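Local structure of UBX domain-containing protein 7 (Homo sapiens, 5X3P) at residues P5-L9 / I21-E25. The protein links a subset of neddylated cullin-RING ubiquitin ligases to the segregase VCP/p97, which it contacts through the UBX domain present here. The protein carries 1 engineered substitution. Coordinates in Å, arbitrary orientation, origin at the centre of the assembly. Residues are numbered along the deposited sequence.
Sequences PKAQL and ITLPE
Residues 5-9 and 21-25 form the open end of the N-terminal beta hairpin of the UBX domain, a ubiquitin-like fold. The backbone is extended from P5 to L9 and from I21 to P24. The axes of strands 6-9 and 21-24 run antiparallel at 161° and approach to 4.6 Å. A7/L23 and L9/I21 are hydrogen-bonded pairs, with CA-CA distances of 5.2 and 5.4 Å. K6/P24 and Q8/T22 are non-hydrogen-bonded pairs, with CA-CA distances of 4.5 Å in both. A7 N donates to L23 O (2.8 Å), and L23 N returns the bond to A7 O (3.0 Å). L9 N donates to I21 O (2.8 Å), and I21 N to L9 O (3.1 Å). A7 O also receives a CA-H...O contact from T22 CA at 3.5 Å. P24 has no amide hydrogen, but its nitrogen falls at a non-hydrogen-bonded position, so no bond in this register is lost. E25 leaves the extended conformation (phi/psi -61/-27); its N donates to P5 O at 3.2 Å, and its backbone also bonds Q67.

The Q8 backbone bonds P73 and E75, the latter in strand 74-81; Q8 OE1 bonds Q74 NE2. Q8 and T22 share the exposed face, with Q8 CG 3.7 Å from T22 OG1. The K6 and P24 side chains diverge; K6 CB lies 3.7 Å from T22 CG2. A7, L9, I21 and L23 point to the other face. L9 CB lies 4.0 Å from I21 CG1, placed by I21's p rotamer; L9's mt rotamer brings CD1 4.3 Å from L23 CD1. L32 of helix 29-38 touches L9, I21 and L23. Main-chain bonds therefore fix the pairing, while alternating side chains give one apolar face against the helix and one largely polar face.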
ATOM      1  N   PRO A   5      15.580  -7.143  -4.266  1.00 26.87           N
ATOM      2  CA  PRO A   5      14.328  -6.616  -4.832  1.00 19.72           C
ATOM      3  C   PRO A   5      13.505  -5.811  -3.795  1.00 16.19           C
ATOM      4  O   PRO A   5      13.423  -6.186  -2.619  1.00 13.75           O
ATOM      5  CB  PRO A   5      13.588  -7.879  -5.289  1.00 25.35           C
ATOM      6  CG  PRO A   5      14.677  -8.951  -5.405  1.00 27.97           C
ATOM      7  CD  PRO A   5      15.643  -8.615  -4.312  1.00 26.72           C
ATOM      8  N   LYS A   6      12.927  -4.694  -4.242  1.00 11.87           N
ATOM      9  CA  LYS A   6      12.136  -3.796  -3.392  1.00 14.61           C
ATOM     10  C   LYS A   6      10.785  -3.442  -3.998  1.00 16.98           C
ATOM     11  O   LYS A   6      10.569  -3.615  -5.205  1.00 11.13           O
ATOM     12  CB  LYS A   6      12.931  -2.505  -3.153  1.00 15.11           C
ATOM     13  CG  LYS A   6      14.322  -2.795  -2.589  1.00 24.26           C
ATOM     14  CD  LYS A   6      15.224  -1.590  -2.522  1.00 34.38           C
ATOM     15  CE  LYS A   6      16.243  -1.847  -1.440  1.00 39.02           C
ATOM     16  NZ  LYS A   6      15.567  -2.677  -0.395  1.00 38.69           N
ATOM     17  N   ALA A   7       9.896  -2.908  -3.151  1.00 10.98           N
ATOM     18  CA  ALA A   7       8.630  -2.316  -3.581  1.00 11.09           C
ATOM     19  C   ALA A   7       8.792  -0.820  -3.404  1.00 10.92           C
ATOM     20  O   ALA A   7       8.764  -0.320  -2.279  1.00 16.51           O
ATOM     21  CB  ALA A   7       7.474  -2.811  -2.714  1.00 11.24           C
ATOM     22  N   GLN A   8       8.994  -0.112  -4.507  1.00 10.92           N
ATOM     23  CA  GLN A   8       9.142   1.324  -4.474  1.00 10.82           C
ATOM     24  C   GLN A   8       7.757   1.873  -4.667  1.00 11.03           C
ATOM     25  O   GLN A   8       7.159   1.718  -5.733  1.00 12.86           O
ATOM     26  CB  GLN A   8      10.057   1.787  -5.603  1.00 10.78           C
ATOM     27  CG  GLN A   8      11.535   1.467  -5.375  1.00 10.62           C
ATOM     28  CD  GLN A   8      12.350   1.664  -6.624  1.00 12.16           C
ATOM     29  OE1 GLN A   8      11.890   1.359  -7.744  1.00 10.80           O
ATOM     30  NE2 GLN A   8      13.567   2.206  -6.462  1.00 10.52           N
ATOM     31  N   LEU A   9       7.238   2.519  -3.630  1.00 11.02           N
ATOM     32  CA  LEU A   9       5.840   2.902  -3.630  1.00 11.27           C
ATOM     33  C   LEU A   9       5.672   4.402  -3.760  1.00 11.32           C
ATOM     34  O   LEU A   9       6.363   5.160  -3.079  1.00 12.77           O
ATOM     35  CB  LEU A   9       5.178   2.428  -2.326  1.00 12.01           C
ATOM     36  CG  LEU A   9       5.227   0.924  -2.026  1.00 14.52           C
ATOM     37  CD1 LEU A   9       4.507   0.601  -0.726  1.00 13.29           C
ATOM     38  CD2 LEU A   9       4.585   0.159  -3.162  1.00 14.47           C
ATOM     39  N   ILE A  21       7.946   5.948  -0.531  1.00 11.64           N
ATOM     40  CA  ILE A  21       8.660   5.104   0.420  1.00 12.33           C
ATOM     41  C   ILE A  21       9.130   3.849  -0.292  1.00 14.00           C
ATOM     42  O   ILE A  21       8.576   3.495  -1.334  1.00 13.54           O
ATOM     43  CB  ILE A  21       7.766   4.688   1.601  1.00 14.55           C
ATOM     44  CG1 ILE A  21       6.624   3.775   1.122  1.00 20.95           C
ATOM     45  CG2 ILE A  21       7.242   5.911   2.339  1.00 18.92           C
ATOM     46  CD1 ILE A  21       5.755   3.198   2.253  1.00 23.81           C
ATOM     47  N   THR A  22      10.139   3.168   0.262  1.00 10.63           N
ATOM     48  CA  THR A  22      10.554   1.880  -0.285  1.00 13.70           C
ATOM     49  C   THR A  22      10.455   0.808   0.788  1.00 10.63           C
ATOM     50  O   THR A  22      10.954   0.999   1.891  1.00 13.12           O
ATOM     51  CB  THR A  22      12.011   1.939  -0.775  1.00 18.82           C
ATOM     52  OG1 THR A  22      12.078   2.780  -1.925  1.00 17.36           O
ATOM     53  CG2 THR A  22      12.539   0.543  -1.134  1.00 19.16           C
ATOM     54  N   LEU A  23       9.832  -0.323   0.473  1.00 11.42           N
ATOM     55  CA  LEU A  23       9.814  -1.451   1.403  1.00 14.74           C
ATOM     56  C   LEU A  23      10.490  -2.662   0.769  1.00 18.64           C
ATOM     57  O   LEU A  23      10.339  -2.898  -0.431  1.00 19.50           O
ATOM     58  CB  LEU A  23       8.379  -1.794   1.833  1.00 14.20           C
ATOM     59  CG  LEU A  23       7.680  -0.701   2.656  1.00 18.70           C
ATOM     60  CD1 LEU A  23       6.197  -0.991   2.850  1.00 21.94           C
ATOM     61  CD2 LEU A  23       8.337  -0.534   4.022  1.00 18.80           C
ATOM     62  N   PRO A  24      11.237  -3.445   1.572  1.00 15.10           N
ATOM     63  CA  PRO A  24      11.832  -4.675   1.027  1.00 16.21           C
ATOM     64  C   PRO A  24      10.714  -5.580   0.509  1.00 15.52           C
ATOM     65  O   PRO A  24       9.596  -5.526   1.052  1.00 14.85           O
ATOM     66  CB  PRO A  24      12.506  -5.321   2.252  1.00 21.54           C
ATOM     67  CG  PRO A  24      12.712  -4.179   3.230  1.00 25.56           C
ATOM     68  CD  PRO A  24      11.549  -3.245   3.001  1.00 23.01           C
ATOM     69  N   GLU A  25      10.990  -6.383  -0.516  1.00 17.31           N
ATOM     70  CA  GLU A  25       9.958  -7.214  -1.134  1.00 21.47           C
ATOM     71  C   GLU A  25       9.384  -8.203  -0.132  1.00 24.18           C
ATOM     72  O   GLU A  25       8.229  -8.631  -0.269  1.00 18.36           O
ATOM     73  CB  GLU A  25      10.541  -7.986  -2.319  1.00 24.05           C
ATOM     74  CG  GLU A  25       9.621  -8.064  -3.507  1.00 30.18           C
ATOM     75  CD  GLU A  25      10.195  -8.898  -4.644  1.00 35.09           C
ATOM     76  OE1 GLU A  25      10.964  -9.853  -4.375  1.00 28.13           O
ATOM     77  OE2 GLU A  25       9.869  -8.586  -5.810  1.00 42.14           O
TER